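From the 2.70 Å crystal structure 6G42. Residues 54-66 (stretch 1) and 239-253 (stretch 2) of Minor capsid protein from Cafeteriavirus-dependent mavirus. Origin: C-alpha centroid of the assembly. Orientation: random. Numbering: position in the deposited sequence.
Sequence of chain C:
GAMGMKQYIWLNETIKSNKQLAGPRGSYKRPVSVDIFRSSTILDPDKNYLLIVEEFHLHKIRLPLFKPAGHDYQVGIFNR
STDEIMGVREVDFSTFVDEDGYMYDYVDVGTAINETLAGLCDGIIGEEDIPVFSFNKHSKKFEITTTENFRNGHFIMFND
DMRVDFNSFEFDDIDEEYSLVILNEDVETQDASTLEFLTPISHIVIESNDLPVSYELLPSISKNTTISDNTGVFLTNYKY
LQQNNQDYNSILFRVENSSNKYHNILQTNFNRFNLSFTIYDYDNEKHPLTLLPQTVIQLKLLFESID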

# COMPACT_ATOMS: atom_id res chain seq x y z
N GLU C 54 -10.63 -6.31 -19.64
CA GLU C 54 -9.49 -6.74 -18.83
C GLU C 54 -8.53 -5.58 -18.50
O GLU C 54 -8.14 -5.38 -17.35
N GLU C 55 -8.16 -4.81 -19.52
CA GLU C 55 -7.11 -3.79 -19.38
C GLU C 55 -7.22 -2.71 -20.45
O GLU C 55 -7.54 -2.99 -21.61
N PHE C 56 -6.97 -1.46 -20.04
CA PHE C 56 -6.70 -0.38 -20.98
C PHE C 56 -5.56 0.52 -20.50
O PHE C 56 -5.17 0.47 -19.33
N HIS C 57 -5.05 1.33 -21.42
CA HIS C 57 -3.99 2.30 -21.13
C HIS C 57 -4.18 3.57 -21.97
O HIS C 57 -4.14 3.51 -23.19
N LEU C 58 -4.43 4.69 -21.30
CA LEU C 58 -4.62 5.98 -21.97
C LEU C 58 -3.30 6.74 -21.83
O LEU C 58 -3.11 7.53 -20.90
N HIS C 59 -2.39 6.48 -22.76
CA HIS C 59 -1.02 6.96 -22.64
C HIS C 59 -0.77 8.27 -23.36
O HIS C 59 -0.84 8.34 -24.58
N LYS C 60 -0.41 9.29 -22.58
CA LYS C 60 -0.23 10.67 -23.04
C LYS C 60 -1.52 11.30 -23.58
O LYS C 60 -1.73 11.45 -24.79
N ILE C 61 -2.36 11.66 -22.61
CA ILE C 61 -3.59 12.41 -22.84
C ILE C 61 -3.60 13.64 -21.95
O ILE C 61 -2.75 13.77 -21.06
N ARG C 62 -4.57 14.52 -22.17
CA ARG C 62 -4.75 15.73 -21.34
C ARG C 62 -6.13 15.73 -20.70
O ARG C 62 -7.11 15.35 -21.34
N LEU C 63 -6.20 16.14 -19.44
CA LEU C 63 -7.47 16.23 -18.72
C LEU C 63 -7.58 17.56 -17.98
O LEU C 63 -6.57 18.08 -17.49
N PRO C 64 -8.80 18.13 -17.90
CA PRO C 64 -8.98 19.36 -17.14
C PRO C 64 -8.96 19.14 -15.64
O PRO C 64 -9.34 18.07 -15.15
N LEU C 65 -8.49 20.16 -14.92
CA LEU C 65 -8.39 20.14 -13.47
C LEU C 65 -9.52 20.88 -12.74
O LEU C 65 -9.78 20.60 -11.57
N PHE C 66 -10.18 21.81 -13.42
CA PHE C 66 -11.21 22.67 -12.81
C PHE C 66 -12.24 23.10 -13.86
O PHE C 66 -11.92 23.19 -15.05
N LYS C 239 -13.25 4.93 -12.36
CA LYS C 239 -13.32 6.08 -11.48
C LYS C 239 -12.00 6.84 -11.54
O LYS C 239 -10.94 6.24 -11.37
N TYR C 240 -12.07 8.15 -11.77
CA TYR C 240 -10.88 9.00 -11.82
C TYR C 240 -10.71 9.79 -10.52
O TYR C 240 -11.69 10.21 -9.90
N LEU C 241 -9.46 9.96 -10.12
CA LEU C 241 -9.09 10.78 -8.96
C LEU C 241 -7.90 11.68 -9.34
O LEU C 241 -6.91 11.19 -9.89
N GLN C 242 -8.01 12.97 -9.04
CA GLN C 242 -6.93 13.91 -9.31
C GLN C 242 -5.95 13.90 -8.13
O GLN C 242 -6.28 14.37 -7.03
N GLN C 243 -4.76 13.37 -8.37
CA GLN C 243 -3.73 13.15 -7.34
C GLN C 243 -2.84 14.38 -7.08
O GLN C 243 -2.36 14.57 -5.97
N ASN C 244 -2.63 15.18 -8.12
CA ASN C 244 -1.66 16.27 -8.10
C ASN C 244 -2.05 17.35 -9.14
O ASN C 244 -3.17 17.34 -9.64
N ASN C 245 -1.12 18.25 -9.46
CA ASN C 245 -1.39 19.33 -10.41
C ASN C 245 -0.94 19.00 -11.84
O ASN C 245 -0.38 19.86 -12.53
N GLN C 246 -1.18 17.77 -12.29
CA GLN C 246 -0.79 17.34 -13.62
C GLN C 246 -2.01 17.24 -14.53
O GLN C 246 -2.87 16.39 -14.32
N ASP C 247 -2.07 18.12 -15.53
CA ASP C 247 -3.07 18.02 -16.60
C ASP C 247 -2.76 16.89 -17.58
O ASP C 247 -3.69 16.24 -18.09
N TYR C 248 -1.48 16.65 -17.85
CA TYR C 248 -1.07 15.55 -18.73
C TYR C 248 -0.86 14.26 -17.94
O TYR C 248 -0.09 14.24 -16.98
N ASN C 249 -1.55 13.20 -18.36
CA ASN C 249 -1.60 11.95 -17.61
C ASN C 249 -1.37 10.72 -18.49
O ASN C 249 -1.48 10.76 -19.71
N SER C 250 -1.04 9.63 -17.80
CA SER C 250 -0.91 8.30 -18.38
C SER C 250 -1.74 7.41 -17.46
O SER C 250 -1.35 7.18 -16.33
N ILE C 251 -2.89 6.97 -17.94
CA ILE C 251 -3.88 6.30 -17.09
C ILE C 251 -3.96 4.81 -17.41
O ILE C 251 -4.47 4.42 -18.46
N LEU C 252 -3.47 3.99 -16.48
CA LEU C 252 -3.49 2.54 -16.61
C LEU C 252 -4.64 1.94 -15.79
O LEU C 252 -4.89 2.35 -14.65
N PHE C 253 -5.35 0.98 -16.39
CA PHE C 253 -6.35 0.16 -15.71
C PHE C 253 -6.09 -1.33 -15.97
O PHE C 253 -5.82 -1.73 -17.11

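Strand 54-59 and, after a corner at Lys60, residues 61-62 pair antiparallel with strand 248-253, and side chains fall on two faces. One face, carrying Phe56, Leu58, Ile61, Asn249, Ile251 and Phe253, is largely greasy. Phe56 (chi1 p) swings its ring back over the neighbouring strand, where CB of Phe253 sits 3.8 Å from the centroid of the Phe56 ring, almost on the ring normal. A flat ring suits this place because its face accepts the small bump of a methylene; the Phe253 ring (chi1 t) runs on past it, its CD2 3.6 Å from CE2 of Phe56, the planes tilted by 36°. Next comes Ile251 (m, t), whose branched side chain is broad at the root and long at the tip: its CB lies 4.1 Å from CB of Leu58, while its CD1 reaches CD1 of Ile61 at 3.8 Å and CD1 of Leu63 (m, t) at 3.6 Å. Leu63 CD1 also lies off-centre on the Tyr240 ring, 3.7 Å from CE1 of Tyr240.

The other face mixes polar and apolar atoms. Ser250 OG (chi1 t) meets the His59 ring (chi1 t) at its edge, in a 2.8 Å hydrogen bond with His59 ND1; a short hydroxyl side chain suits a partner this close. Leu252 (t, p) lays CD1 over the His57 ring, 4.3 Å from its centroid. Arg62 is extended, every chi near t: CG rests over the Tyr248 ring, 3.9 Å from the centroid, while NE and NH2 each donate to Asp247 OD2 at 3.1 Å, making a salt bridge.

Beyond the strands, Leu65 (m, t) points toward the loop as a forked plug, CD2 lying 3.5 Å from Gln242 NE2 and CD1 3.3 Å from Asn245 OD1. Gln242 NE2 donates to Asn244 O (2.9 Å) and Gln246 O (3.2 Å), while Gln242 OE1 accepts from Tyr240 OH (2.7 Å). A water bridges Gln242 OE1 to Pro64 O, donating to both.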

# COMPACT_ATOMS: atom_id res chain seq x y z
CB GLU C 54 -8.73 -7.86 -19.55
CG GLU C 54 -7.49 -8.43 -18.85
CD GLU C 54 -7.80 -9.28 -17.63
OE1 GLU C 54 -8.99 -9.60 -17.38
OE2 GLU C 54 -6.83 -9.63 -16.91
CB GLU C 55 -5.75 -4.50 -19.43
CG GLU C 55 -4.52 -3.67 -19.75
CD GLU C 55 -3.23 -4.49 -19.69
OE1 GLU C 55 -3.27 -5.71 -19.98
OE2 GLU C 55 -2.16 -3.92 -19.35
CB PHE C 56 -7.96 0.41 -21.37
CG PHE C 56 -8.55 1.26 -20.27
CD1 PHE C 56 -8.01 2.51 -19.95
CD2 PHE C 56 -9.70 0.85 -19.60
CE1 PHE C 56 -8.56 3.29 -18.96
CE2 PHE C 56 -10.26 1.64 -18.60
CZ PHE C 56 -9.70 2.86 -18.28
CB HIS C 57 -2.62 1.67 -21.39
CG HIS C 57 -1.46 2.43 -20.82
ND1 HIS C 57 -1.58 3.35 -19.80
CD2 HIS C 57 -0.14 2.37 -21.12
CE1 HIS C 57 -0.38 3.83 -19.51
NE2 HIS C 57 0.50 3.26 -20.29
CB LEU C 58 -5.79 6.76 -21.34
CG LEU C 58 -7.05 5.95 -21.02
CD1 LEU C 58 -8.10 6.85 -20.40
CD2 LEU C 58 -7.62 5.24 -22.25
CB HIS C 59 -0.07 5.89 -23.18
CG HIS C 59 1.35 6.12 -22.81
ND1 HIS C 59 1.75 6.48 -21.54
CD2 HIS C 59 2.48 6.04 -23.55
CE1 HIS C 59 3.06 6.60 -21.52
NE2 HIS C 59 3.53 6.34 -22.72
CB LYS C 60 0.93 10.79 -24.03
CG LYS C 60 2.17 10.11 -23.52
CD LYS C 60 3.37 10.38 -24.40
CE LYS C 60 4.49 9.42 -24.05
NZ LYS C 60 5.72 9.78 -24.80
CB ILE C 61 -4.83 11.57 -22.50
CG1 ILE C 61 -4.82 11.17 -21.02
CG2 ILE C 61 -4.89 10.34 -23.39
CD1 ILE C 61 -6.16 10.70 -20.53
CB ARG C 62 -4.57 16.99 -22.18
CG ARG C 62 -4.11 18.17 -21.36
CD ARG C 62 -4.28 19.49 -22.09
NE ARG C 62 -3.66 20.59 -21.36
CZ ARG C 62 -3.80 21.88 -21.65
NH1 ARG C 62 -4.56 22.27 -22.68
NH2 ARG C 62 -3.18 22.80 -20.91
CB LEU C 63 -7.59 15.07 -17.72
CG LEU C 63 -7.73 13.65 -18.29
CD1 LEU C 63 -7.68 12.64 -17.16
CD2 LEU C 63 -9.02 13.48 -19.09
CB PRO C 64 -10.35 19.86 -17.60
CG PRO C 64 -11.08 18.64 -18.06
CD PRO C 64 -10.02 17.75 -18.64
CB LEU C 65 -7.04 20.73 -13.05
CG LEU C 65 -5.77 20.19 -13.71
CD1 LEU C 65 -4.54 20.65 -12.93
CD2 LEU C 65 -5.77 18.67 -13.81
CB PHE C 66 -10.55 23.89 -12.16
CG PHE C 66 -11.48 24.69 -11.28
CD1 PHE C 66 -11.86 24.21 -10.03
CD2 PHE C 66 -11.95 25.94 -11.69
CE1 PHE C 66 -12.71 24.95 -9.21
CE2 PHE C 66 -12.80 26.68 -10.87
CZ PHE C 66 -13.18 26.19 -9.63
CB LYS C 239 -13.60 5.66 -10.04
CG LYS C 239 -13.86 6.81 -9.08
CD LYS C 239 -15.22 7.44 -9.35
CE LYS C 239 -15.42 8.75 -8.62
NZ LYS C 239 -16.66 9.39 -9.12
CB TYR C 240 -10.96 9.93 -13.02
CG TYR C 240 -9.73 10.79 -13.19
CD1 TYR C 240 -8.55 10.26 -13.71
CD2 TYR C 240 -9.74 12.13 -12.80
CE1 TYR C 240 -7.41 11.04 -13.85
CE2 TYR C 240 -8.61 12.92 -12.94
CZ TYR C 240 -7.45 12.38 -13.46
OH TYR C 240 -6.33 13.17 -13.59
CB LEU C 241 -8.71 9.89 -7.78
CG LEU C 241 -9.77 8.90 -7.32
CD1 LEU C 241 -9.15 7.86 -6.38
CD2 LEU C 241 -10.94 9.60 -6.64
CB GLN C 242 -7.48 15.32 -9.55
CG GLN C 242 -6.48 16.31 -10.14
CD GLN C 242 -5.98 15.92 -11.53
OE1 GLN C 242 -6.76 15.54 -12.40
NE2 GLN C 242 -4.66 16.04 -11.74
CB GLN C 243 -2.82 11.99 -7.75
CG GLN C 243 -3.53 10.64 -7.89
CD GLN C 243 -3.84 9.96 -6.56
OE1 GLN C 243 -3.29 10.32 -5.51
NE2 GLN C 243 -4.71 8.95 -6.61
CB ASN C 244 -0.26 15.70 -8.38
CG ASN C 244 -0.16 15.03 -9.73
OD1 ASN C 244 -1.14 14.92 -10.46
ND2 ASN C 244 1.03 14.56 -10.06
CB ASN C 245 -0.72 20.60 -9.89
CG ASN C 245 -1.12 21.83 -10.68
OD1 ASN C 245 -2.30 22.03 -10.98
ND2 ASN C 245 -0.15 22.66 -11.02
CB GLN C 246 -0.10 15.98 -13.57
CG GLN C 246 1.37 16.01 -13.19
CD GLN C 246 2.07 14.69 -13.50
OE1 GLN C 246 1.90 13.70 -12.78
NE2 GLN C 246 2.84 14.67 -14.59
CB ASP C 247 -3.32 19.36 -17.32
CG ASP C 247 -2.04 20.11 -17.72
OD1 ASP C 247 -1.00 19.99 -17.03
OD2 ASP C 247 -2.09 20.85 -18.73
CB TYR C 248 0.20 15.92 -19.49
CG TYR C 248 0.01 17.04 -20.48
CD1 TYR C 248 0.04 18.37 -20.05
CD2 TYR C 248 -0.21 16.79 -21.84
CE1 TYR C 248 -0.13 19.41 -20.94
CE2 TYR C 248 -0.39 17.84 -22.74
CZ TYR C 248 -0.34 19.15 -22.29
OH TYR C 248 -0.52 20.21 -23.15
CB ASN C 249 -2.94 11.81 -16.88
CG ASN C 249 -3.13 12.85 -15.79
OD1 ASN C 249 -2.55 12.74 -14.71
ND2 ASN C 249 -3.93 13.87 -16.07
CB SER C 250 0.56 7.88 -18.40
OG SER C 250 0.73 6.59 -18.96
CB ILE C 251 -5.26 6.96 -17.23
CG1 ILE C 251 -5.17 8.41 -16.74
CG2 ILE C 251 -6.30 6.19 -16.42
CD1 ILE C 251 -6.42 9.24 -16.98
CB LEU C 252 -2.15 1.97 -16.13
CG LEU C 252 -1.93 0.46 -16.20
CD1 LEU C 252 -1.97 -0.02 -17.64
CD2 LEU C 252 -0.60 0.11 -15.54
CB PHE C 253 -7.77 0.54 -16.14
CG PHE C 253 -8.82 -0.43 -15.67
CD1 PHE C 253 -9.14 -0.52 -14.33
CD2 PHE C 253 -9.45 -1.28 -16.57
CE1 PHE C 253 -10.10 -1.43 -13.89
CE2 PHE C 253 -10.40 -2.19 -16.14
CZ PHE C 253 -10.73 -2.27 -14.79
O HOH W 1 -9.03 16.73 -12.92